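Local coordinates for putative Oleoyl-[acyl-carrier protein] thioesterase (Lactobacillus plantarum, PDB 2OWN), which probably hydrolyses the thioester of oleoyl-acyl carrier protein, releasing free fatty acid, as a member of the acyl-ACP thioesterase family, at the interface of chains A and B. Residues are numbered along the deposited sequence; one frame, centred on the assembly and turned at random. Chains: chain A/B, Putative Oleoyl-[acyl-carrier protein] thioesterase.

Contact 1 and contact 2 lie about 19 Å apart between the centres of their C-alpha atoms, within one two-fold symmetric interface. B:Tyr20 meets A:Glu43 and the poorly ordered A:Asp174 in contact 1, and A:Tyr20 meets B:Glu43 and B:Asp174 in contact 2; these groupings are symmetry twins with the chains exchanged. Each chain's 3-10 helix 20-22 thus packs against its partner. Contact 2 adds the insertion of B:Pro175 beside the loop after A 20-22. This reciprocal arrangement would suit a stable dimer, although the structure alone does not show the oligomeric state in solution.

Contact 1: the interface of chains A and B. Residues chain A 35-37, 39-40, 43, 174, 180; chain B 20-21.
The ring of B:Tyr20 packs against A:Val39 and A:Leu40 on helix 31-48, the long helix of the N-terminal hotdog domain of this acyl-ACP thioesterase. A:Leu40 comes to one edge of the ring, its CA 3.7 Å from CE1, with methyl CD1 alongside the same edge. A:Val39 comes in above the plane at the hydroxyl end, beyond the rim, its CG1 3.8 Å from CZ. On the side away from A:Val39, CD2 of B:Tyr21 lies against the ring face, offset toward its rim, so the two consecutive aromatic rings enter as a unit.

B:Tyr21 in turn lies flat against A:Asp36. The carboxylate stacks on the ring with the planes 6° apart, and CB rests over the same face, 3.6 Å from the ring centroid. With CG anti to the carbonyl carbon (chi1 -80°), the acid is laid across the ring instead of pointing its oxygens into it. Methyl CG2 of A:Ile37 meets the phenol oxygen at the ring's far end.

Farther out, the B:Tyr20 hydroxyl OH donates a hydrogen bond of 2.8 Å to the backbone carbonyl A:Asp36 O, reaching it in the carbonyl plane on a lone pair, at 114° to the C=O. A water at the ring's edge, in its plane, lies 2.7 Å from this OH and bridges it to the side-chain oxygen OD1 of A:Asn180. The amide ND2 of A:Asn180 donates to A:Asp36 OD1 on the syn side at 3.0 Å, which is likely to hold the carboxylate flat over B:Tyr21. A phenylalanine in place of B:Tyr20 would probably keep the ring packing but leave the A:Asp36 carbonyl and the water without their phenol partner. At the rim, A:Glu43 brings OE1 above the plane of B:Tyr20 near the CD1 edge, on the same side as A:Val39, 3.7 Å from CD1.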
loop_
_atom_site.group_PDB
_atom_site.type_symbol
_atom_site.label_atom_id
_atom_site.label_comp_id
_atom_site.label_asym_id
_atom_site.label_seq_id
_atom_site.Cartn_x
_atom_site.Cartn_y
_atom_site.Cartn_z
ATOM N N ILE A 35 -5.576 9.646 -1.388
ATOM C CA ILE A 35 -4.441 10.587 -1.550
ATOM C C ILE A 35 -3.409 10.025 -2.550
ATOM O O ILE A 35 -2.893 10.790 -3.371
ATOM C CB ILE A 35 -3.765 10.954 -0.202
ATOM C CG1 ILE A 35 -4.746 11.679 0.725
ATOM C CG2 ILE A 35 -2.514 11.833 -0.392
ATOM C CD1 ILE A 35 -5.371 12.944 0.205
ATOM N N ASP A 36 -3.102 8.726 -2.442
ATOM C CA ASP A 36 -2.173 8.031 -3.367
ATOM C C ASP A 36 -2.539 8.233 -4.841
ATOM O O ASP A 36 -1.676 8.614 -5.636
ATOM C CB ASP A 36 -2.092 6.507 -3.092
ATOM C CG ASP A 36 -1.195 6.125 -1.926
ATOM O OD1 ASP A 36 -0.272 6.869 -1.539
ATOM O OD2 ASP A 36 -1.403 5.000 -1.441
ATOM N N ILE A 37 -3.819 8.029 -5.158
ATOM C CA ILE A 37 -4.323 8.178 -6.553
ATOM C C ILE A 37 -4.445 9.658 -6.971
ATOM O O ILE A 37 -4.256 9.953 -8.157
ATOM C CB ILE A 37 -5.590 7.323 -6.853
ATOM C CG1 ILE A 37 -6.865 7.844 -6.162
ATOM C CG2 ILE A 37 -5.273 5.860 -6.515
ATOM C CD1 ILE A 37 -8.098 7.017 -6.488
ATOM N N VAL A 39 -2.436 12.154 -5.912
ATOM C CA VAL A 39 -1.024 12.493 -6.176
ATOM C C VAL A 39 -0.483 11.804 -7.452
ATOM O O VAL A 39 0.341 12.412 -8.150
ATOM C CB VAL A 39 -0.147 12.288 -4.894
ATOM C CG1 VAL A 39 1.362 12.368 -5.179
ATOM C CG2 VAL A 39 -0.565 13.302 -3.827
ATOM N N LEU A 40 -0.947 10.571 -7.743
ATOM C CA LEU A 40 -0.582 9.830 -8.981
ATOM C C LEU A 40 -0.948 10.651 -10.214
ATOM O O LEU A 40 -0.118 10.813 -11.101
ATOM C CB LEU A 40 -1.285 8.465 -9.072
ATOM C CG LEU A 40 -0.990 7.512 -10.226
ATOM C CD1 LEU A 40 0.468 7.079 -10.241
ATOM C CD2 LEU A 40 -1.920 6.296 -10.128
ATOM N N GLU A 43 1.323 13.834 -10.346
ATOM C CA GLU A 43 2.686 13.483 -10.823
ATOM C C GLU A 43 2.688 13.194 -12.338
ATOM O O GLU A 43 3.577 13.663 -13.045
ATOM C CB GLU A 43 3.332 12.352 -10.010
ATOM C CG GLU A 43 3.725 12.807 -8.575
ATOM C CD GLU A 43 4.567 11.791 -7.778
ATOM O OE1 GLU A 43 4.930 10.706 -8.312
ATOM O OE2 GLU A 43 4.871 12.106 -6.596
ATOM N N ASP A 174 8.631 6.933 0.109
ATOM C CA ASP A 174 8.358 6.706 -1.352
ATOM C C ASP A 174 9.602 7.121 -2.211
ATOM O O ASP A 174 10.599 7.602 -1.624
ATOM C CB ASP A 174 6.988 7.324 -1.758
ATOM C CG ASP A 174 6.991 8.839 -1.867
ATOM O OD1 ASP A 174 7.736 9.504 -1.120
ATOM O OD2 ASP A 174 6.187 9.363 -2.677
ATOM N N ASN A 180 5.781 9.207 2.576
ATOM C CA ASN A 180 4.602 9.421 1.767
ATOM C C ASN A 180 3.541 9.913 2.762
ATOM O O ASN A 180 3.141 9.148 3.653
ATOM C CB ASN A 180 4.170 8.133 1.038
ATOM C CG ASN A 180 2.873 8.266 0.205
ATOM O OD1 ASN A 180 2.214 9.300 0.192
ATOM N ND2 ASN A 180 2.495 7.164 -0.478
ATOM N N TYR B 20 4.099 4.763 -8.056
ATOM C CA TYR B 20 5.123 5.234 -7.084
ATOM C C TYR B 20 4.842 4.673 -5.652
ATOM O O TYR B 20 5.780 4.294 -4.935
ATOM C CB TYR B 20 5.241 6.796 -7.076
ATOM C CG TYR B 20 4.062 7.482 -6.420
ATOM C CD1 TYR B 20 2.899 7.802 -7.146
ATOM C CD2 TYR B 20 4.070 7.731 -5.012
ATOM C CE1 TYR B 20 1.785 8.378 -6.499
ATOM C CE2 TYR B 20 2.967 8.283 -4.362
ATOM C CZ TYR B 20 1.831 8.608 -5.113
ATOM O OH TYR B 20 0.787 9.157 -4.482
ATOM N N TYR B 21 3.550 4.625 -5.281
ATOM C CA TYR B 21 3.088 4.137 -3.961
ATOM C C TYR B 21 3.200 2.618 -3.774
ATOM O O TYR B 21 3.126 2.151 -2.644
ATOM C CB TYR B 21 1.695 4.676 -3.581
ATOM C CG TYR B 21 0.525 4.312 -4.466
ATOM C CD1 TYR B 21 -0.238 3.150 -4.221
ATOM C CD2 TYR B 21 0.140 5.154 -5.531
ATOM C CE1 TYR B 21 -1.370 2.827 -5.036
ATOM C CE2 TYR B 21 -0.981 4.851 -6.357
ATOM C CZ TYR B 21 -1.728 3.687 -6.101
ATOM O OH TYR B 21 -2.812 3.423 -6.888
HETATM O O HOH W 1 1.013 10.202 -1.991
#

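Contact 2: the interface of chains A and B. Residues chain A 20, 23-25, 27, 78; chain B 43, 174-175.
B:Pro175 inserts its pyrrolidine ring among the end of the 3-10 helix 20-22 of chain A, the loop after it and A:Gln78 from another loop. It belongs to the segment Asp-Pro-Asn-Arg-His-Val-Asn, which matches the D-x-N-x-H-V-N active-site motif of plant acyl-ACP thioesterases. Oxygens line much of its surroundings: CD of the proline ring lies 3.4 Å from the backbone carbonyl A:Tyr20 O and similarly near A:Asp24 O, contacts likely to be mildly favourable electrostatically. No hydrogen bond or salt bridge crosses here. CB of A:Cys23 and CA of A:Gly27 complete the surround, each 4.0 Å from CG of B:Pro175, and A:Arg25 brings its CA alongside the CA of B:Pro175.

A:Gln78 reaches the proline with a nearly straight chain, CG anti to the backbone N (chi1 -178°), which packs the amide oxygen OE1 against the CB and CG rim of the ring. B:Asp174, the first residue of the motif and so probably part of the active site, approaches A:Tyr20 from an edge: carboxylate oxygen OD2 stands 3.5 Å from CD2, somewhat above the ring plane, with the carboxylate turned 70° from it. The torsion that places CG of B:Asp174 between its backbone N and carbonyl carbon (chi1 77°) directs the acid toward that ring. Toward the other, CD1 edge, OE1 of B:Glu43 on helix 31-48 stands above the same side of the plane, 3.9 Å from A:Tyr20 CD1.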
loop_
_atom_site.group_PDB
_atom_site.type_symbol
_atom_site.label_atom_id
_atom_site.label_comp_id
_atom_site.label_asym_id
_atom_site.label_seq_id
_atom_site.Cartn_x
_atom_site.Cartn_y
_atom_site.Cartn_z
ATOM N N TYR A 20 -8.168 -4.725 -4.746
ATOM C CA TYR A 20 -8.525 -5.242 -3.385
ATOM C C TYR A 20 -7.526 -4.737 -2.290
ATOM O O TYR A 20 -7.941 -4.384 -1.183
ATOM C CB TYR A 20 -8.639 -6.798 -3.365
ATOM C CG TYR A 20 -7.298 -7.505 -3.491
ATOM C CD1 TYR A 20 -6.714 -7.750 -4.756
ATOM C CD2 TYR A 20 -6.553 -7.843 -2.332
ATOM C CE1 TYR A 20 -5.433 -8.354 -4.866
ATOM C CE2 TYR A 20 -5.262 -8.425 -2.430
ATOM C CZ TYR A 20 -4.719 -8.671 -3.695
ATOM O OH TYR A 20 -3.498 -9.243 -3.784
ATOM N N CYS A 23 -8.021 -1.309 -0.825
ATOM C CA CYS A 23 -9.226 -1.208 -0.015
ATOM C C CYS A 23 -9.044 -1.762 1.381
ATOM O O CYS A 23 -8.084 -2.500 1.655
ATOM C CB CYS A 23 -10.379 -1.976 -0.686
ATOM S SG CYS A 23 -10.780 -1.404 -2.324
ATOM N N ASP A 24 -9.993 -1.394 2.246
ATOM C CA ASP A 24 -10.066 -1.877 3.632
ATOM C C ASP A 24 -10.979 -3.131 3.619
ATOM O O ASP A 24 -11.444 -3.558 2.544
ATOM C CB ASP A 24 -10.507 -0.755 4.617
ATOM C CG ASP A 24 -11.919 -0.193 4.371
ATOM O OD1 ASP A 24 -12.749 -0.777 3.636
ATOM O OD2 ASP A 24 -12.186 0.890 4.933
ATOM N N ARG A 25 -11.259 -3.680 4.800
ATOM C CA ARG A 25 -12.138 -4.873 4.956
ATOM C C ARG A 25 -13.610 -4.757 4.471
ATOM O O ARG A 25 -14.252 -5.787 4.284
ATOM C CB ARG A 25 -12.110 -5.425 6.399
ATOM C CG ARG A 25 -12.578 -4.469 7.500
ATOM C CD ARG A 25 -12.613 -5.172 8.846
ATOM N NE ARG A 25 -13.644 -6.219 8.915
ATOM C CZ ARG A 25 -13.873 -7.040 9.952
ATOM N NH1 ARG A 25 -13.135 -6.996 11.081
ATOM N NH2 ARG A 25 -14.861 -7.939 9.858
ATOM N N GLY A 27 -14.408 -3.435 1.501
ATOM C CA GLY A 27 -14.334 -3.390 0.031
ATOM C C GLY A 27 -14.330 -1.992 -0.574
ATOM O O GLY A 27 -14.648 -1.838 -1.759
ATOM N N GLN A 78 -14.017 -1.570 -4.458
ATOM C CA GLN A 78 -13.091 -2.576 -5.031
ATOM C C GLN A 78 -13.536 -2.902 -6.470
ATOM O O GLN A 78 -14.735 -3.084 -6.720
ATOM C CB GLN A 78 -13.065 -3.866 -4.211
ATOM C CG GLN A 78 -12.087 -4.945 -4.734
ATOM C CD GLN A 78 -12.194 -6.268 -4.013
ATOM O OE1 GLN A 78 -12.483 -6.319 -2.827
ATOM N NE2 GLN A 78 -11.950 -7.354 -4.737
ATOM N N GLU B 43 -7.077 -13.812 -8.609
ATOM C CA GLU B 43 -8.502 -13.495 -8.292
ATOM C C GLU B 43 -9.316 -13.151 -9.558
ATOM O O GLU B 43 -10.476 -13.545 -9.645
ATOM C CB GLU B 43 -8.657 -12.407 -7.206
ATOM C CG GLU B 43 -8.200 -12.874 -5.798
ATOM C CD GLU B 43 -8.386 -11.836 -4.674
ATOM O OE1 GLU B 43 -9.148 -10.847 -4.829
ATOM O OE2 GLU B 43 -7.773 -12.038 -3.598
ATOM N N ASP B 174 -7.729 -7.152 4.622
ATOM C CA ASP B 174 -8.277 -6.825 3.266
ATOM C C ASP B 174 -9.789 -7.257 3.143
ATOM O O ASP B 174 -10.323 -7.853 4.099
ATOM C CB ASP B 174 -7.305 -7.355 2.158
ATOM C CG ASP B 174 -7.389 -8.860 1.924
ATOM O OD1 ASP B 174 -7.589 -9.617 2.891
ATOM O OD2 ASP B 174 -7.197 -9.285 0.763
ATOM N N PRO B 175 -10.498 -6.921 2.015
ATOM C CA PRO B 175 -11.942 -7.236 1.774
ATOM C C PRO B 175 -12.571 -8.578 2.198
ATOM O O PRO B 175 -13.776 -8.584 2.466
ATOM C CB PRO B 175 -12.061 -7.043 0.261
ATOM C CG PRO B 175 -11.183 -5.866 0.045
ATOM C CD PRO B 175 -9.988 -6.135 0.866
#